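Putative sugar binding protein (Bacteroides vulgatus ATCC 8482, PDB 3KEZ) probably binds sugars at the outer membrane as a SusD-family nutrient-binding protein, and carries a bound calcium ion. Local coordinates at residues I30-L44 against S80-C92. Numbering follows the deposited sequence. Where two conformers were deposited one is given.
With EDO (1,2-ethanediol), chain G.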
loop_
_atom_site.group_PDB
_atom_site.type_symbol
_atom_site.label_atom_id
_atom_site.label_comp_id
_atom_site.label_asym_id
_atom_site.label_seq_id
_atom_site.Cartn_x
_atom_site.Cartn_y
_atom_site.Cartn_z
ATOM N N ILE A 30 18.022 2.266 0.293
ATOM C CA ILE A 30 16.610 2.607 0.522
ATOM C C ILE A 30 15.724 1.358 0.260
ATOM O O ILE A 30 14.955 0.967 1.093
ATOM C CB ILE A 30 16.168 3.830 -0.344
ATOM C CG1 ILE A 30 16.778 5.133 0.208
ATOM C CG2 ILE A 30 14.669 3.926 -0.415
ATOM C CD1 ILE A 30 16.995 6.247 -0.853
ATOM N N TYR A 31 15.920 0.704 -0.879
ATOM C CA TYR A 31 15.119 -0.448 -1.245
ATOM C C TYR A 31 15.365 -1.556 -0.227
ATOM O O TYR A 31 14.430 -2.219 0.191
ATOM C CB TYR A 31 15.446 -0.917 -2.676
ATOM C CG TYR A 31 14.816 -0.029 -3.743
ATOM C CD1 TYR A 31 13.420 0.048 -3.894
ATOM C CD2 TYR A 31 15.605 0.712 -4.606
ATOM C CE1 TYR A 31 12.834 0.850 -4.872
ATOM C CE2 TYR A 31 15.021 1.538 -5.614
ATOM C CZ TYR A 31 13.630 1.605 -5.718
ATOM O OH TYR A 31 13.055 2.405 -6.681
ATOM N N SER A 32 16.601 -1.710 0.249
ATOM C CA SER A 32 16.894 -2.751 1.244
ATOM C C SER A 32 16.115 -2.474 2.544
ATOM O O SER A 32 15.536 -3.400 3.146
ATOM C CB SER A 32 18.405 -2.864 1.495
ATOM O OG SER A 32 18.671 -3.680 2.618
ATOM N N THR A 33 16.067 -1.202 2.947
ATOM C CA THR A 33 15.244 -0.780 4.099
ATOM C C THR A 33 13.749 -1.070 3.906
ATOM O O THR A 33 13.079 -1.580 4.822
ATOM C CB THR A 33 15.472 0.740 4.427
ATOM O OG1 THR A 33 16.872 0.958 4.663
ATOM C CG2 THR A 33 14.647 1.209 5.641
HETATM N N MSE A 34 13.238 -0.765 2.716
HETATM C CA MSE A 34 11.836 -1.014 2.393
HETATM C C MSE A 34 11.474 -2.481 2.442
HETATM O O MSE A 34 10.310 -2.796 2.670
HETATM C CB MSE A 34 11.507 -0.492 0.976
HETATM C CG MSE A 34 11.645 1.012 0.864
HETATM SE SE MSE A 34 11.445 1.701 -0.899
HETATM C CE MSE A 34 9.590 1.514 -0.979
ATOM N N GLN A 35 12.445 -3.363 2.145
ATOM C CA GLN A 35 12.273 -4.825 2.216
ATOM C C GLN A 35 12.051 -5.410 3.607
ATOM O O GLN A 35 11.614 -6.564 3.719
ATOM C CB GLN A 35 13.479 -5.559 1.589
ATOM C CG GLN A 35 13.408 -5.592 0.102
ATOM C CD GLN A 35 14.741 -5.745 -0.547
ATOM O OE1 GLN A 35 15.649 -6.418 -0.007
ATOM N NE2 GLN A 35 14.876 -5.143 -1.744
ATOM N N SER A 36 12.342 -4.651 4.657
ATOM C CA SER A 36 12.202 -5.169 6.027
ATOM C C SER A 36 10.774 -5.581 6.315
ATOM O O SER A 36 9.831 -4.947 5.836
ATOM C CB SER A 36 12.617 -4.072 7.051
ATOM O OG SER A 36 12.363 -4.461 8.385
ATOM N N SER A 37 10.599 -6.598 7.150
ATOM C CA SER A 37 9.266 -6.958 7.614
ATOM C C SER A 37 8.662 -5.841 8.498
ATOM O O SER A 37 7.461 -5.787 8.700
ATOM C CB SER A 37 9.276 -8.297 8.347
ATOM O OG SER A 37 10.081 -8.196 9.513
ATOM N N ASP A 38 9.500 -4.942 9.005
ATOM C CA ASP A 38 9.000 -3.763 9.694
ATOM C C ASP A 38 8.569 -2.674 8.720
ATOM O O ASP A 38 7.968 -1.690 9.141
ATOM C CB ASP A 38 10.056 -3.206 10.668
ATOM C CG ASP A 38 10.147 -4.015 11.967
ATOM O OD1 ASP A 38 9.285 -4.875 12.220
ATOM O OD2 ASP A 38 11.099 -3.797 12.727
ATOM N N ALA A 39 8.925 -2.811 7.445
ATOM C CA ALA A 39 8.517 -1.855 6.424
ATOM C C ALA A 39 7.579 -2.559 5.449
ATOM O O ALA A 39 6.533 -3.099 5.877
ATOM C CB ALA A 39 9.747 -1.217 5.714
ATOM N N TYR A 40 7.920 -2.560 4.161
ATOM C CA TYR A 40 7.000 -3.020 3.133
ATOM C C TYR A 40 6.936 -4.540 2.919
ATOM O O TYR A 40 6.151 -5.025 2.106
ATOM C CB TYR A 40 7.272 -2.281 1.811
ATOM C CG TYR A 40 6.903 -0.815 1.926
ATOM C CD1 TYR A 40 5.535 -0.398 1.949
ATOM C CD2 TYR A 40 7.891 0.152 2.093
ATOM C CE1 TYR A 40 5.202 0.961 2.072
ATOM C CE2 TYR A 40 7.554 1.526 2.225
ATOM C CZ TYR A 40 6.229 1.918 2.203
ATOM O OH TYR A 40 5.940 3.264 2.344
ATOM N N SER A 41 7.709 -5.313 3.665
ATOM C CA SER A 41 7.515 -6.755 3.623
ATOM C C SER A 41 6.602 -7.212 4.769
ATOM O O SER A 41 6.383 -8.397 4.932
ATOM C CB SER A 41 8.859 -7.478 3.639
ATOM O OG SER A 41 9.425 -7.580 2.349
ATOM N N GLY A 42 6.051 -6.278 5.547
ATOM C CA GLY A 42 5.151 -6.677 6.633
ATOM C C GLY A 42 4.258 -5.570 7.151
ATOM O O GLY A 42 3.176 -5.302 6.606
ATOM N N ARG A 43 4.737 -4.887 8.175
ATOM C CA ARG A 43 3.887 -3.987 8.967
ATOM C C ARG A 43 3.195 -2.920 8.180
ATOM O O ARG A 43 2.033 -2.635 8.474
ATOM C CB ARG A 43 4.696 -3.359 10.116
ATOM C CG ARG A 43 5.020 -4.388 11.172
ATOM C CD ARG A 43 5.785 -3.786 12.341
ATOM N NE ARG A 43 6.078 -4.789 13.353
ATOM C CZ ARG A 43 6.887 -4.598 14.387
ATOM N NH1 ARG A 43 7.483 -3.442 14.547
ATOM N NH2 ARG A 43 7.111 -5.581 15.250
ATOM N N LEU A 44 3.879 -2.351 7.164
ATOM C CA LEU A 44 3.260 -1.290 6.352
ATOM C C LEU A 44 2.206 -1.841 5.408
ATOM O O LEU A 44 1.267 -1.120 5.036
ATOM C CB LEU A 44 4.302 -0.438 5.592
ATOM C CG LEU A 44 5.275 0.315 6.533
ATOM C CD1 LEU A 44 6.323 1.000 5.698
ATOM C CD2 LEU A 44 4.551 1.350 7.415
ATOM N N SER A 80 8.359 1.346 14.641
ATOM C CA SER A 80 8.977 0.976 13.366
ATOM C C SER A 80 8.432 1.746 12.162
ATOM O O SER A 80 9.181 2.092 11.279
ATOM C CB SER A 80 8.769 -0.517 13.101
ATOM O OG SER A 80 7.423 -0.911 13.460
ATOM N N HIS A 81 7.117 1.968 12.130
ATOM C CA HIS A 81 6.506 2.672 11.021
ATOM C C HIS A 81 7.172 4.030 10.928
ATOM O O HIS A 81 7.607 4.427 9.868
ATOM C CB HIS A 81 4.997 2.855 11.213
ATOM C CG HIS A 81 4.272 1.610 11.646
ATOM N ND1 HIS A 81 4.335 1.102 12.936
ATOM C CD2 HIS A 81 3.431 0.800 10.964
ATOM C CE1 HIS A 81 3.574 0.026 13.014
ATOM N NE2 HIS A 81 3.012 -0.178 11.830
ATOM N N TRP A 82 7.219 4.724 12.061
ATOM C CA TRP A 82 7.820 6.050 12.148
ATOM C C TRP A 82 9.313 6.082 11.735
ATOM O O TRP A 82 9.714 6.828 10.798
ATOM C CB TRP A 82 7.609 6.534 13.592
ATOM C CG TRP A 82 7.998 7.941 13.852
ATOM C CD1 TRP A 82 9.208 8.388 14.253
ATOM C CD2 TRP A 82 7.145 9.100 13.747
ATOM N NE1 TRP A 82 9.179 9.762 14.408
ATOM C CE2 TRP A 82 7.922 10.220 14.095
ATOM C CE3 TRP A 82 5.812 9.294 13.354
ATOM C CZ2 TRP A 82 7.397 11.534 14.094
ATOM C CZ3 TRP A 82 5.290 10.590 13.374
ATOM C CH2 TRP A 82 6.092 11.691 13.736
ATOM N N SER A 83 10.104 5.232 12.412
ATOM C CA SER A 83 11.558 5.193 12.220
ATOM C C SER A 83 11.958 4.764 10.819
ATOM O O SER A 83 12.805 5.396 10.218
ATOM C CB SER A 83 12.279 4.342 13.294
ATOM O OG SER A 83 11.572 3.165 13.665
ATOM N N TYR A 84 11.315 3.715 10.288
ATOM C CA TYR A 84 11.656 3.217 8.976
ATOM C C TYR A 84 11.299 4.223 7.868
ATOM O O TYR A 84 12.115 4.509 6.991
ATOM C CB TYR A 84 10.997 1.852 8.713
ATOM C CG TYR A 84 11.832 0.696 9.196
ATOM C CD1 TYR A 84 11.963 0.446 10.543
ATOM C CD2 TYR A 84 12.523 -0.140 8.286
ATOM C CE1 TYR A 84 12.755 -0.584 11.008
ATOM C CE2 TYR A 84 13.342 -1.186 8.749
ATOM C CZ TYR A 84 13.425 -1.411 10.117
ATOM O OH TYR A 84 14.217 -2.430 10.634
ATOM N N LEU A 85 10.102 4.802 7.949
ATOM C CA LEU A 85 9.699 5.778 6.935
ATOM C C LEU A 85 10.573 7.050 6.972
ATOM O O LEU A 85 10.951 7.576 5.915
ATOM C CB LEU A 85 8.191 6.057 7.023
ATOM C CG LEU A 85 7.398 4.829 6.573
ATOM C CD1 LEU A 85 5.960 4.890 6.967
ATOM C CD2 LEU A 85 7.573 4.531 5.062
ATOM N N TYR A 86 10.939 7.533 8.166
ATOM C CA TYR A 86 11.778 8.707 8.255
ATOM C C TYR A 86 13.211 8.394 7.839
ATOM O O TYR A 86 13.899 9.248 7.256
ATOM C CB TYR A 86 11.714 9.372 9.646
ATOM C CG TYR A 86 10.560 10.366 9.703
ATOM C CD1 TYR A 86 10.528 11.500 8.858
ATOM C CD2 TYR A 86 9.462 10.133 10.530
ATOM C CE1 TYR A 86 9.467 12.364 8.868
ATOM C CE2 TYR A 86 8.392 10.994 10.558
ATOM C CZ TYR A 86 8.384 12.102 9.727
ATOM O OH TYR A 86 7.328 12.958 9.801
ATOM N N SER A 87 13.670 7.177 8.115
ATOM C CA SER A 87 14.959 6.714 7.571
ATOM C C SER A 87 15.010 6.771 6.045
ATOM O O SER A 87 15.948 7.326 5.453
ATOM C CB SER A 87 15.220 5.288 8.029
ATOM O OG SER A 87 16.443 4.831 7.525
ATOM N N ILE A 88 14.002 6.180 5.411
ATOM C CA ILE A 88 13.820 6.219 3.982
ATOM C C ILE A 88 13.794 7.677 3.441
ATOM O O ILE A 88 14.549 8.045 2.512
ATOM C CB ILE A 88 12.519 5.444 3.582
ATOM C CG1 ILE A 88 12.698 3.945 3.796
ATOM C CG2 ILE A 88 12.103 5.801 2.146
ATOM C CD1 ILE A 88 11.385 3.196 3.885
ATOM N N ILE A 89 12.937 8.504 4.020
ATOM C CA ILE A 89 12.889 9.942 3.639
ATOM C C ILE A 89 14.264 10.639 3.781
ATOM O O ILE A 89 14.679 11.383 2.900
ATOM C CB ILE A 89 11.797 10.736 4.483
ATOM C CG1 ILE A 89 10.391 10.220 4.128
ATOM C CG2 ILE A 89 12.018 12.250 4.306
ATOM C CD1 ILE A 89 9.200 10.728 5.060
ATOM N N GLN A 90 14.974 10.406 4.876
ATOM C CA GLN A 90 16.317 11.027 5.023
ATOM C C GLN A 90 17.250 10.671 3.865
ATOM O O GLN A 90 17.962 11.524 3.368
ATOM C CB GLN A 90 17.007 10.624 6.333
ATOM C CG GLN A 90 16.566 11.341 7.554
ATOM C CD GLN A 90 16.958 12.801 7.555
ATOM O OE1 GLN A 90 18.131 13.149 7.736
ATOM N NE2 GLN A 90 15.982 13.663 7.372
ATOM N N ASN A 91 17.254 9.404 3.434
ATOM C CA ASN A 91 18.124 9.002 2.309
ATOM C C ASN A 91 17.652 9.503 0.943
ATOM O O ASN A 91 18.476 9.759 0.023
ATOM C CB ASN A 91 18.341 7.481 2.345
ATOM C CG ASN A 91 19.285 7.077 3.482
ATOM O OD1 ASN A 91 20.479 7.313 3.400
ATOM N ND2 ASN A 91 18.735 6.544 4.563
ATOM N N CYS A 92 16.333 9.646 0.791
ATOM C CA CYS A 92 15.790 10.310 -0.382
ATOM C C CYS A 92 16.269 11.755 -0.431
ATOM O O CYS A 92 16.683 12.210 -1.468
ATOM C CB CYS A 92 14.268 10.294 -0.395
ATOM S SG CYS A 92 13.522 8.631 -0.643
HETATM C C1 EDO G . 10.329 -4.138 17.914
HETATM O O1 EDO G . 9.543 -3.351 17.016
HETATM C C2 EDO G . 9.550 -5.390 18.293
HETATM O O2 EDO G . 8.140 -5.093 18.336
HETATM O O HOH W 1 16.744 3.872 4.632
HETATM O O HOH W 2 14.761 -5.128 8.905
HETATM O O HOH W 3 6.324 -0.590 10.923
HETATM O O HOH W 4 1.416 -2.469 11.007
#
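Tyr84 lies along the loop after helix 20-34, with Asp38 CB over one face of its ring in a CH-pi contact, 4.0 Å from the ring centroid. Thr33 CG2, Ser36 CB and Ala39 CB approach the CD2-CE2 side obliquely; Ser36 CB comes within 3.4 Å of Tyr84 CE2. The Asp38 carboxylate stands nearly perpendicular to that ring (89°), and its OD1 sits above the Arg43 guanidinium, a pairing of charges without a directed N-H. Arg43, extended from CG to NE, instead spends an in-plane N-H on Ser80, NH1 to OG 2.8 Å, and holds an ethanediol, probably from the crystallisation liquor, through NH1 and NH2. Deeper in, the side chains of Leu44 and His81 point in opposite directions where they pass, CD2 beside CD2, and Leu44 packs on Leu85, while Leu85 CD2 also reaches Tyr40 OH at 3.4 Å. At the other end Ile88 CD1 meets selenomethionine Met34 at CG (3.7 Å), and Ile30 CG1 passes Asn91 CB at 3.5 Å. With Thr33 CG2 anti to the backbone N, the methyl touches both Tyr84 CD2 and Ile88 CG1, and OG1 bonds to Gly29 O and a water shared with Ser87 OG. The loop contains two type I turns, Ser36-Ala39 and Ala39-Gly42, and an ST turn in which Asp38 N donates to Ser36 OG. Segments 30-34 and 80-92, parts of helices 20-34 and 80-96, run antiparallel (169°), their axes 9.8 Å apart at closest approach, within the helical SusD-type fold. Helix 109-134 backs them, Ile122 touching Ile88 and Asp129 bonding Tyr40 OH; strands 255-259 and 332-336 pack against Met34 and Tyr40, respectively.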